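Basic helix-loop-helix, putative, expressed (PDB 5LW0) binds ADP-ribose through a macrodomain, the part of the longer plant protein present here, and probably takes part in ADP-ribosylation-linked repair of DNA interstrand crosslinks. Local coordinates at residues 42-45 and 46-50; 52-55 and 56-60; 98-101 and 102-105; 208-211 and 212-216; 217-220 and 221-224. All blocks are in the same frame, centred on the assembly; numbering follows the deposited sequence.

Contact 1 (42-45 and 46-50); sequences SIST and ADFQF. With AR6 ([(2R,3S,4R,5R)-5-(6-aminopurin-9-yl)-3,4-dihydroxy-oxolan-2-yl]methyl [hydroxy-[[(2R,3S,4R,5S)-3,4,5-trihydroxyoxolan-2-yl]methoxy]phosphoryl] hydrogen phosphate), chain C.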
# COMPACT_ATOMS: atom_id res chain seq x y z
N SER A 42 1.81 2.53 4.92
CA SER A 42 2.76 3.57 4.64
C SER A 42 4.05 2.96 4.08
O SER A 42 4.83 2.34 4.79
CB SER A 42 3.04 4.34 5.88
OG SER A 42 4.05 5.34 5.67
N ILE A 43 4.24 3.12 2.81
CA ILE A 43 5.43 2.57 2.16
C ILE A 43 6.71 3.23 2.59
O ILE A 43 6.76 4.45 2.75
CB ILE A 43 5.29 2.78 0.61
CG1 ILE A 43 3.99 2.18 0.07
CG2 ILE A 43 6.51 2.24 -0.13
CD1 ILE A 43 3.78 0.70 0.36
N SER A 44 7.70 2.39 2.91
CA SER A 44 9.12 2.82 3.19
C SER A 44 9.35 3.35 4.61
O SER A 44 10.47 3.63 4.94
CB SER A 44 9.63 3.88 2.17
OG SER A 44 9.80 3.31 0.89
N THR A 45 8.31 3.49 5.44
CA THR A 45 8.53 4.17 6.73
C THR A 45 8.84 3.29 7.93
O THR A 45 8.92 3.80 9.01
CB THR A 45 7.38 5.10 7.10
OG1 THR A 45 6.16 4.38 7.13
CG2 THR A 45 7.25 6.19 6.12
N ALA A 46 8.98 1.99 7.77
CA ALA A 46 9.42 1.17 8.94
C ALA A 46 10.78 0.54 8.63
O ALA A 46 11.77 1.19 8.81
CB ALA A 46 8.39 0.15 9.33
N ASP A 47 10.78 -0.64 8.00
CA ASP A 47 12.06 -1.30 7.61
C ASP A 47 12.95 -0.42 6.76
O ASP A 47 14.21 -0.46 6.87
CB ASP A 47 11.79 -2.67 6.89
CG ASP A 47 11.16 -3.75 7.84
OD1 ASP A 47 11.27 -3.61 9.08
OD2 ASP A 47 10.55 -4.76 7.32
N PHE A 48 12.37 0.40 5.87
CA PHE A 48 13.15 1.23 4.95
C PHE A 48 13.50 2.66 5.52
O PHE A 48 14.16 3.46 4.85
CB PHE A 48 12.44 1.37 3.58
CG PHE A 48 12.65 0.18 2.60
CD1 PHE A 48 13.45 -0.91 2.92
CD2 PHE A 48 12.04 0.19 1.36
CE1 PHE A 48 13.59 -2.00 2.04
CE2 PHE A 48 12.25 -0.86 0.45
CZ PHE A 48 12.99 -1.97 0.82
N GLN A 49 13.02 2.94 6.73
CA GLN A 49 13.46 4.10 7.53
C GLN A 49 13.32 5.45 6.85
O GLN A 49 14.01 6.43 7.19
CB GLN A 49 14.91 3.89 7.99
CG GLN A 49 15.02 2.69 8.87
CD GLN A 49 16.43 2.44 9.40
OE1 GLN A 49 17.42 2.99 8.92
NE2 GLN A 49 16.52 1.52 10.33
N PHE A 50 12.29 5.57 6.01
CA PHE A 50 12.00 6.85 5.43
C PHE A 50 11.39 7.80 6.42
O PHE A 50 10.46 7.45 7.12
CB PHE A 50 11.11 6.66 4.21
CG PHE A 50 11.06 7.82 3.27
CD1 PHE A 50 10.30 8.92 3.51
CD2 PHE A 50 11.73 7.76 2.04
CE1 PHE A 50 10.21 9.95 2.58
CE2 PHE A 50 11.66 8.78 1.13
CZ PHE A 50 10.88 9.89 1.38
N1 AR6 C . -1.11 -4.23 8.78
C2 AR6 C . -1.02 -2.90 8.55
N3 AR6 C . 0.11 -2.23 8.59
C4 AR6 C . 1.29 -2.86 8.87
C5 AR6 C . 1.31 -4.27 9.10
C6 AR6 C . 0.02 -4.97 9.04
N6 AR6 C . -0.09 -6.26 9.22
N7 AR6 C . 2.66 -4.63 9.35
C8 AR6 C . 3.39 -3.50 9.22
N9 AR6 C . 2.57 -2.42 8.92
PA AR6 C . 7.27 -2.16 6.31
PB AR6 C . 8.92 -0.69 4.31
C1' AR6 C . 2.95 -1.06 8.59
O1A AR6 C . 8.53 -2.23 7.20
O1B AR6 C . 9.43 0.30 5.32
C1D AR6 C . 9.49 -5.73 4.23
O1D AR6 C . 9.58 -6.84 5.09
C2' AR6 C . 4.13 -0.45 9.33
O2' AR6 C . 3.79 -0.06 10.70
O2A AR6 C . 6.45 -3.38 6.10
O2B AR6 C . 8.51 -0.23 2.94
C2D AR6 C . 9.99 -6.13 2.82
O2D AR6 C . 10.59 -7.49 2.82
C3' AR6 C . 4.50 0.68 8.40
O3' AR6 C . 3.70 1.87 8.65
O3A AR6 C . 7.66 -1.56 4.85
C3D AR6 C . 10.99 -5.08 2.44
O3D AR6 C . 12.30 -5.71 2.54
C4' AR6 C . 4.17 0.11 7.00
O4' AR6 C . 3.41 -1.06 7.21
C4D AR6 C . 10.83 -3.96 3.50
O4D AR6 C . 10.24 -4.55 4.68
C5' AR6 C . 5.38 -0.23 6.18
O5' AR6 C . 6.36 -0.96 6.95
C5D AR6 C . 9.90 -2.82 3.11
O5D AR6 C . 10.06 -1.82 4.13
O HOH W 1 10.86 5.78 9.30
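Ser44 and Phe48 meet at a ring edge: Ser44 OG lies in the plane of the Phe48 ring, 3.9 Å from Phe48 CD2, while its own hydrogen bond runs to Pro194 O. Phe48 holds CG anti to its carbonyl carbon (chi1 -81°), which carries the ring away from 42-45 and sets one face against the terminal ribose arm of ADP-ribose; AR6 C5D stands 3.8 Å above the centre of that ring. Replacing Phe48 by an alanine would probably strip this arm of its aromatic floor and open a gap beside Ser44 OG. Phe50 approaches Ser44 from another direction. Its CB packs on Ser44 CB at 3.8 Å, Phe50 N bonds to Ser44 O at 2.9 Å and 163°, and its ring leads away to meet Tyr208 edge-to-face. The hydroxyls of Ser42 and Thr45 share a hydrogen bond, OG to OG1, of 2.7 Å, and one water bridges Thr45 O and Phe50 O. Four backbone amides of the loop grip the diphosphate: Ala46 N and Phe48 N both bond to AR6 O1B at 3.0 Å, Ser44 N holds O2B, and Asp47 N holds O1A. A type II turn (Ser42 to Thr45) followed by a type I turn (Ala46 to Gln49) thus forms a diphosphate-binding loop of the macrodomain ADP-ribose pocket.

Contact 2 (52-55 and 56-60); sequences LDRA and SDIIV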
# COMPACT_ATOMS: atom_id res chain seq x y z
N LEU A 52 9.22 10.20 8.53
CA LEU A 52 7.71 10.21 8.58
C LEU A 52 7.11 11.51 8.20
O LEU A 52 6.02 11.56 7.62
CB LEU A 52 7.23 9.85 10.01
CG LEU A 52 7.69 8.58 10.65
CD1 LEU A 52 6.86 8.33 11.90
CD2 LEU A 52 7.56 7.44 9.70
N ASP A 53 7.75 12.62 8.57
CA ASP A 53 7.22 13.90 8.18
C ASP A 53 7.18 14.05 6.68
O ASP A 53 6.20 14.52 6.10
CB ASP A 53 8.01 15.04 8.83
CG ASP A 53 7.88 15.03 10.34
OD1 ASP A 53 6.82 15.49 10.82
OD2 ASP A 53 8.82 14.55 11.03
N ARG A 54 8.31 13.73 6.02
CA ARG A 54 8.35 13.82 4.57
C ARG A 54 7.35 12.82 3.91
O ARG A 54 6.66 13.18 2.98
CB ARG A 54 9.76 13.57 4.09
CG ARG A 54 9.95 13.62 2.58
CD ARG A 54 9.56 14.91 1.92
NE ARG A 54 10.22 16.03 2.45
CZ ARG A 54 11.39 16.52 1.97
NH1 ARG A 54 12.03 15.92 0.95
NH2 ARG A 54 11.94 17.62 2.53
N ALA A 55 7.33 11.60 4.42
CA ALA A 55 6.40 10.56 3.88
C ALA A 55 4.95 11.03 3.96
O ALA A 55 4.17 10.85 3.01
CB ALA A 55 6.60 9.27 4.56
N SER A 56 4.57 11.61 5.11
CA SER A 56 3.19 11.99 5.27
C SER A 56 2.80 13.12 4.27
O SER A 56 1.68 13.14 3.77
CB SER A 56 2.89 12.36 6.75
OG SER A 56 3.70 13.45 7.19
N ASP A 57 3.72 14.06 3.97
CA ASP A 57 3.47 15.05 2.98
C ASP A 57 3.24 14.38 1.62
O ASP A 57 2.37 14.81 0.82
CB ASP A 57 4.72 15.97 2.78
CG ASP A 57 4.97 16.94 3.95
OD1 ASP A 57 4.09 17.22 4.74
OD2 ASP A 57 6.11 17.52 3.95
N ILE A 58 4.10 13.41 1.31
CA ILE A 58 4.04 12.74 0.01
C ILE A 58 2.74 11.92 -0.16
O ILE A 58 2.10 11.98 -1.21
CB ILE A 58 5.29 11.88 -0.21
CG1 ILE A 58 6.47 12.82 -0.42
CG2 ILE A 58 5.15 10.94 -1.41
CD1 ILE A 58 7.79 12.14 -0.39
N ILE A 59 2.34 11.22 0.91
CA ILE A 59 1.08 10.44 0.88
C ILE A 59 -0.09 11.37 0.52
O ILE A 59 -0.90 11.09 -0.38
CB ILE A 59 0.79 9.74 2.25
CG1 ILE A 59 1.74 8.57 2.48
CG2 ILE A 59 -0.64 9.18 2.26
CD1 ILE A 59 1.84 8.09 3.90
N VAL A 60 -0.21 12.45 1.25
CA VAL A 60 -1.34 13.35 1.08
C VAL A 60 -1.34 14.03 -0.28
O VAL A 60 -2.37 14.17 -0.93
CB VAL A 60 -1.44 14.35 2.25
CG1 VAL A 60 -2.37 15.44 1.95
CG2 VAL A 60 -1.81 13.64 3.55
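Ser56 folds back over the preceding turn of helix 52-69 and makes the tight side of the contact with Leu52. Its OG stands between the backbone N and the carbonyl carbon (chi1 60°), which places it 3.0 Å from Leu52 O and 2.9 Å from Asp53 O; its assured partner outside the turn is Lys93 NZ. Ser56 N bonds to Leu52 O at 2.9 Å as part of the helical ladder. Three residues on, Ile59 N meets Ala55 O at 2.8 Å, nearly along the C=O axis, and Ile59 CG1 lies 3.4 Å from the same oxygen. On this buried flank the small Ala55 side chain lets Thr45 and Leu215 come close, while Ile59 packs on Tyr219. The helix is the connection of a beta-alpha-beta crossover: it links strands 37-40 and 74-79, parallel neighbours in the central sheet, and packs against both helix 85-96 and helix 208-230. The looser side belongs to Arg54, Asp53 and Asp57. Arg54 CG passes CD1 of the buried Ile58 at 4.0 Å, the two side chains crossing obliquely, and the arginine then bends twice to bring NH1 to Ser212 OG. Although opposite in charge, Arg54 NE and Asp57 OD2 stay 4.6 Å apart; Asp57 instead makes a salt bridge through OD1 to Lys93. The backbone bond on this side, Asp57 N to Asp53 O, is weak, and Asp53, only partly exposed, touches Leu89 and has a long, weak ion pair to Arg85.

Contact 3 (98-101 and 102-105); sequences NINS and SRFF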
# COMPACT_ATOMS: atom_id res chain seq x y z
N ASN A 98 -7.76 19.64 2.93
CA ASN A 98 -9.12 19.44 2.62
C ASN A 98 -9.37 18.30 1.68
O ASN A 98 -10.19 18.39 0.80
CB ASN A 98 -9.72 20.71 2.05
CG ASN A 98 -10.62 21.34 3.00
OD1 ASN A 98 -10.21 22.24 3.75
ND2 ASN A 98 -11.80 20.78 3.13
N ILE A 99 -8.67 17.20 1.89
CA ILE A 99 -8.98 16.00 1.14
C ILE A 99 -10.40 15.49 1.45
O ILE A 99 -10.83 15.47 2.60
CB ILE A 99 -7.94 14.92 1.45
CG1 ILE A 99 -6.60 15.37 0.83
CG2 ILE A 99 -8.37 13.59 0.88
CD1 ILE A 99 -5.50 14.43 1.02
N ASN A 100 -11.12 15.08 0.40
CA ASN A 100 -12.46 14.55 0.56
C ASN A 100 -12.48 13.31 1.46
O ASN A 100 -12.02 12.27 1.06
CB ASN A 100 -13.05 14.21 -0.78
CG ASN A 100 -14.51 13.77 -0.71
OD1 ASN A 100 -14.95 13.10 0.25
ND2 ASN A 100 -15.28 14.14 -1.74
N SER A 101 -13.06 13.43 2.65
CA SER A 101 -12.97 12.39 3.65
C SER A 101 -13.91 11.19 3.45
O SER A 101 -13.80 10.21 4.15
CB SER A 101 -13.25 13.02 5.01
OG SER A 101 -14.51 13.72 4.90
N SER A 102 -14.78 11.23 2.44
CA SER A 102 -15.42 10.00 2.00
C SER A 102 -14.59 9.18 1.05
O SER A 102 -14.88 8.02 0.86
CB SER A 102 -16.79 10.29 1.36
OG SER A 102 -16.65 10.88 0.07
N ARG A 103 -13.59 9.81 0.43
CA ARG A 103 -12.81 9.15 -0.61
C ARG A 103 -11.43 8.74 -0.10
O ARG A 103 -10.82 7.90 -0.70
CB ARG A 103 -12.68 10.07 -1.81
CG ARG A 103 -14.04 10.54 -2.31
CD ARG A 103 -13.97 11.16 -3.65
NE ARG A 103 -13.64 10.10 -4.49
CZ ARG A 103 -12.91 10.20 -5.54
NH1 ARG A 103 -12.48 11.42 -6.01
NH2 ARG A 103 -12.63 9.09 -6.15
N PHE A 104 -10.93 9.40 0.95
CA PHE A 104 -9.69 8.97 1.63
C PHE A 104 -9.88 9.08 3.13
O PHE A 104 -10.39 10.12 3.65
CB PHE A 104 -8.50 9.89 1.26
CG PHE A 104 -7.28 9.64 2.09
CD1 PHE A 104 -6.56 8.48 1.90
CD2 PHE A 104 -6.99 10.47 3.17
CE1 PHE A 104 -5.48 8.19 2.72
CE2 PHE A 104 -5.93 10.17 4.02
CZ PHE A 104 -5.19 9.01 3.79
N PHE A 105 -9.44 8.07 3.85
CA PHE A 105 -9.34 8.14 5.27
C PHE A 105 -8.29 7.21 5.80
O PHE A 105 -7.80 6.37 5.06
CB PHE A 105 -10.68 7.96 5.98
CG PHE A 105 -11.43 6.76 5.61
CD1 PHE A 105 -11.19 5.53 6.23
CD2 PHE A 105 -12.41 6.82 4.64
CE1 PHE A 105 -11.95 4.41 5.94
CE2 PHE A 105 -13.16 5.71 4.31
CZ PHE A 105 -12.91 4.48 4.95
O HOH W 2 -18.11 13.11 -2.01
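With CG opposite the backbone N (chi1 -174°), Asn100 extends its amide toward Ser102, whose OG stands between its backbone N and carbonyl carbon (chi1 73°), a setting that turns the hydroxyl back onto the same oxygen. Asn100 OD1 is gripped twice: Ser102 N lies in the carbonyl plane at 2.9 Å, and Ser102 OG donates from a tilted position at 2.8 Å. A water accepts from Asn100 ND2 and donates weakly to Ser102 OG. The bond from the residue two places on to the side-chain oxygen forms an Asx turn, which leads from the Schellman motif ending helix 85-96 at Asn98 into strand 104-108, an outermost strand of the sheet. Asn100 O also takes two donors, Arg103 N at 3.0 Å and Phe104 N at 3.1 Å. Arg103 CG runs across the Asn100 amide, 3.6 Å from Asn100 CG, with the guanidinium plane turned 90° to it and its nitrogens bonded to Leu67 O, Tyr70 O and Ile73 O. A methionine in its place would probably leave these three carbonyls without their charged donor. On the inner side, Ile99 CG2 rests 3.7 Å from Phe104 CB, and both side chains pack on Val63 of helix 52-69.

Contact 4 (208-211 and 212-216); sequences YTKG and SKILH. With PO4 (phosphate ion), chain E.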
# COMPACT_ATOMS: atom_id res chain seq x y z
N TYR A 208 17.35 12.63 -0.14
CA TYR A 208 15.88 12.79 -0.11
C TYR A 208 15.28 13.48 -1.31
O TYR A 208 14.08 13.40 -1.53
CB TYR A 208 15.43 13.47 1.25
CG TYR A 208 15.24 12.44 2.36
CD1 TYR A 208 14.04 11.68 2.44
CD2 TYR A 208 16.18 12.21 3.31
CE1 TYR A 208 13.85 10.76 3.39
CE2 TYR A 208 16.00 11.26 4.31
CZ TYR A 208 14.78 10.51 4.35
OH TYR A 208 14.55 9.54 5.29
N THR A 209 16.10 14.13 -2.15
CA THR A 209 15.63 14.63 -3.40
C THR A 209 15.22 13.42 -4.23
O THR A 209 14.06 13.33 -4.68
CB THR A 209 16.71 15.43 -4.15
OG1 THR A 209 17.08 16.56 -3.37
CG2 THR A 209 16.18 15.90 -5.45
N LYS A 210 16.12 12.46 -4.35
CA LYS A 210 15.83 11.27 -5.11
C LYS A 210 14.77 10.44 -4.34
O LYS A 210 13.86 9.88 -4.93
CB LYS A 210 17.08 10.47 -5.31
CG LYS A 210 17.00 9.45 -6.39
CD LYS A 210 18.41 8.97 -6.80
CE LYS A 210 18.35 7.79 -7.76
NZ LYS A 210 17.33 8.00 -8.84
N GLY A 211 14.97 10.29 -3.05
CA GLY A 211 14.07 9.53 -2.20
C GLY A 211 12.63 9.98 -2.29
O GLY A 211 11.70 9.12 -2.46
N SER A 212 12.39 11.26 -2.20
CA SER A 212 11.05 11.83 -2.30
C SER A 212 10.44 11.61 -3.65
O SER A 212 9.26 11.24 -3.74
CB SER A 212 11.06 13.33 -2.00
OG SER A 212 11.49 13.55 -0.68
N LYS A 213 11.25 11.79 -4.72
CA LYS A 213 10.76 11.48 -6.08
C LYS A 213 10.34 10.02 -6.18
O LYS A 213 9.26 9.72 -6.72
CB LYS A 213 11.85 11.82 -7.11
CG LYS A 213 11.52 11.46 -8.56
CD LYS A 213 12.77 11.78 -9.42
CE LYS A 213 12.76 11.07 -10.73
NZ LYS A 213 11.95 11.80 -11.70
N ILE A 214 11.16 9.11 -5.67
CA ILE A 214 10.87 7.68 -5.82
C ILE A 214 9.63 7.30 -4.98
O ILE A 214 8.83 6.48 -5.40
CB ILE A 214 12.09 6.85 -5.45
CG1 ILE A 214 13.22 7.10 -6.46
CG2 ILE A 214 11.76 5.38 -5.42
CD1 ILE A 214 14.48 6.36 -6.15
N LEU A 215 9.47 7.88 -3.79
CA LEU A 215 8.27 7.54 -2.99
C LEU A 215 7.01 8.10 -3.68
O LEU A 215 5.99 7.41 -3.73
CB LEU A 215 8.40 8.06 -1.57
CG LEU A 215 7.26 7.64 -0.62
CD1 LEU A 215 7.25 6.18 -0.43
CD2 LEU A 215 7.40 8.35 0.70
N HIS A 216 7.08 9.33 -4.22
CA HIS A 216 5.97 9.89 -5.06
C HIS A 216 5.64 8.90 -6.16
O HIS A 216 4.47 8.58 -6.39
CB HIS A 216 6.38 11.23 -5.71
CG HIS A 216 5.99 12.44 -4.93
ND1 HIS A 216 4.70 12.88 -4.85
CD2 HIS A 216 6.76 13.38 -4.27
CE1 HIS A 216 4.66 13.99 -4.11
NE2 HIS A 216 5.89 14.30 -3.74
P PO4 E . 5.70 17.19 -2.01
O1 PO4 E . 5.92 17.93 -0.69
O2 PO4 E . 5.45 18.17 -3.15
O3 PO4 E . 6.96 16.38 -2.36
O4 PO4 E . 4.45 16.29 -1.86
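Ser212 grips Tyr208 O with both of its donors. The hydroxyl OG donates at 2.7 Å, tilted slightly from the carbonyl plane, while the backbone Ser212 N bonds at 2.8 Å from well above that plane. The serine keeps OG beside its own backbone N (chi1 -63°), the setting that turns the hydroxyl back one turn of helix; there it also lies at the edge of the Tyr208 ring. Across the helix, Lys210 and Ile214 form a second pair. Ile214 N bonds to Lys210 O at 2.9 Å, Ile214 CG1 lies 3.2 Å from the same oxygen, and Ile214 CD1 touches Lys210 CG at 4.0 Å, where the two side chains cross at an angle; the lysine runs on extended and bends at its last torsion. These turns open helix 208-230, the C-terminal helix of the macrodomain, which lies beside helix 52-69. At the buried Gly211 the Phe50 ring packs on the backbone, its edge near the carbonyl oxygen. Farther out, Tyr208 is anchored by its OH to Asp51 N, Leu215 is wedged against Ala55 and Ile58, and Ile214 packs on Pro165 and Pro194. At the far end His216 rests on Ile58. The imidazole presents its edge to a phosphate ion, probably from the crystallisation liquor: NE2 donates to O3 of the ion in chain E at 2.7 Å and 166°.

Contact 5 (217-220 and 221-224); sequences EAYT and SLFE. With PO4 (phosphate ion), chain D.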
# COMPACT_ATOMS: atom_id res chain seq x y z
N GLU A 217 6.67 8.46 -6.89
CA GLU A 217 6.47 7.50 -8.00
C GLU A 217 5.84 6.18 -7.53
O GLU A 217 5.01 5.64 -8.24
CB GLU A 217 7.82 7.22 -8.73
CG GLU A 217 8.32 8.38 -9.55
CD GLU A 217 9.74 8.14 -10.12
OE1 GLU A 217 10.55 7.46 -9.47
OE2 GLU A 217 10.05 8.72 -11.18
N ALA A 218 6.27 5.67 -6.39
CA ALA A 218 5.71 4.42 -5.82
C ALA A 218 4.23 4.58 -5.57
O ALA A 218 3.41 3.74 -5.97
CB ALA A 218 6.41 4.03 -4.53
N TYR A 219 3.85 5.68 -4.95
CA TYR A 219 2.40 5.88 -4.66
C TYR A 219 1.60 6.08 -5.94
O TYR A 219 0.50 5.46 -6.12
CB TYR A 219 2.15 7.04 -3.72
CG TYR A 219 2.34 6.68 -2.29
CD1 TYR A 219 1.51 5.74 -1.66
CD2 TYR A 219 3.39 7.18 -1.55
CE1 TYR A 219 1.68 5.39 -0.34
CE2 TYR A 219 3.59 6.80 -0.22
CZ TYR A 219 2.72 5.92 0.40
OH TYR A 219 2.91 5.46 1.67
N THR A 220 2.14 6.85 -6.87
CA THR A 220 1.38 7.07 -8.16
C THR A 220 1.25 5.78 -8.91
O THR A 220 0.16 5.46 -9.40
CB THR A 220 2.02 8.16 -8.96
OG1 THR A 220 1.90 9.36 -8.18
CG2 THR A 220 1.27 8.36 -10.30
N SER A 221 2.28 4.93 -8.87
CA SER A 221 2.27 3.68 -9.55
C SER A 221 1.19 2.74 -8.92
O SER A 221 0.42 2.05 -9.63
CB SER A 221 3.66 3.01 -9.50
OG SER A 221 3.61 1.73 -10.12
N LEU A 222 1.20 2.68 -7.61
CA LEU A 222 0.22 1.95 -6.83
C LEU A 222 -1.21 2.37 -7.21
O LEU A 222 -2.04 1.52 -7.54
CB LEU A 222 0.43 2.17 -5.37
CG LEU A 222 -0.64 1.68 -4.42
CD1 LEU A 222 -0.90 0.18 -4.57
CD2 LEU A 222 -0.30 2.07 -3.01
N PHE A 223 -1.47 3.66 -7.16
CA PHE A 223 -2.81 4.15 -7.38
C PHE A 223 -3.23 3.96 -8.79
O PHE A 223 -4.39 3.60 -9.06
CB PHE A 223 -2.94 5.59 -6.97
CG PHE A 223 -2.71 5.86 -5.47
CD1 PHE A 223 -2.93 4.92 -4.49
CD2 PHE A 223 -2.20 7.09 -5.07
CE1 PHE A 223 -2.74 5.20 -3.18
CE2 PHE A 223 -1.99 7.36 -3.75
CZ PHE A 223 -2.21 6.42 -2.82
N GLU A 224 -2.31 4.09 -9.73
CA GLU A 224 -2.62 3.84 -11.17
C GLU A 224 -2.91 2.36 -11.44
O GLU A 224 -3.85 2.01 -12.20
CB GLU A 224 -1.51 4.35 -12.08
CG GLU A 224 -1.47 5.84 -12.22
CD GLU A 224 -2.52 6.38 -13.20
OE1 GLU A 224 -2.99 5.63 -14.07
OE2 GLU A 224 -2.78 7.57 -13.09
P PO4 D . 1.49 12.89 -9.27
O1 PO4 D . 1.26 12.98 -7.70
O2 PO4 D . 2.23 11.60 -9.59
O3 PO4 D . 2.25 14.19 -9.75
O4 PO4 D . 0.13 12.85 -9.98
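Tyr219 and Phe223, one helical turn apart, lie side by side and point the same way. Each holds CG anti to its carbonyl carbon (chi1 -82° for Tyr219, -63° for Phe223), which leans both rings back toward the start of the helix. The rings are oblique, their centroids 5.9 Å apart and their planes at 34°, and the nearest approach of the side chains is Tyr219 CD1 to Phe223 CZ at 4.0 Å. Tyr219 O sits 3.2 Å above one face of the Phe223 ring, displaced toward its rim, while Phe223 N bonds to that same oxygen at 2.9 Å. Leu222 takes the other setting, with CG opposite its backbone N, and brings CD2 to 4.3 Å from Tyr219 CD1. Phe223 in turn meets Phe40 edge-to-face, and Leu222 packs on strands 37-40 and 187-192, so this side of helix 208-230 rests on the central sheet and on helix 52-69. Thr220 faces outward. Its OG1, beside the backbone N, donates to O2 of a phosphate ion of chain D at 2.7 Å, an ion probably brought by the crystallisation liquor; His216 O is a second acceptor near the same single proton, so the two probably compete for it. The chemistry divides the helix into an apolar face of rings and leucine and a polar face of hydroxyls and carboxylates; the Tyr219 hydroxyl is the exception on the buried side, and its bond to Ile43 N satisfies it there and pins the helix to the start of the diphosphate-binding loop.

In the fold
Each contact is local, and the five follow one another along the chain without nesting or crossing. Contact 1 closes the loop between strand 37-40 and helix 52-69, and contact 2 forms the first turns of that helix, touching contact 1 through Thr45 with Ala55 and Leu52. Contact 3 closes the turn between helix 85-96 and strand 104-108; it meets contact 2 where Ile99 reaches Val60, and its centre is about 23 Å from that of contact 1. Contacts 4 and 5 adjoin on helix 208-230, and both pack against contacts 1 and 2. The final helix thereby ties the ligand loop and the first crossover helix together, while contact 3 stands at the far edge of the sheet.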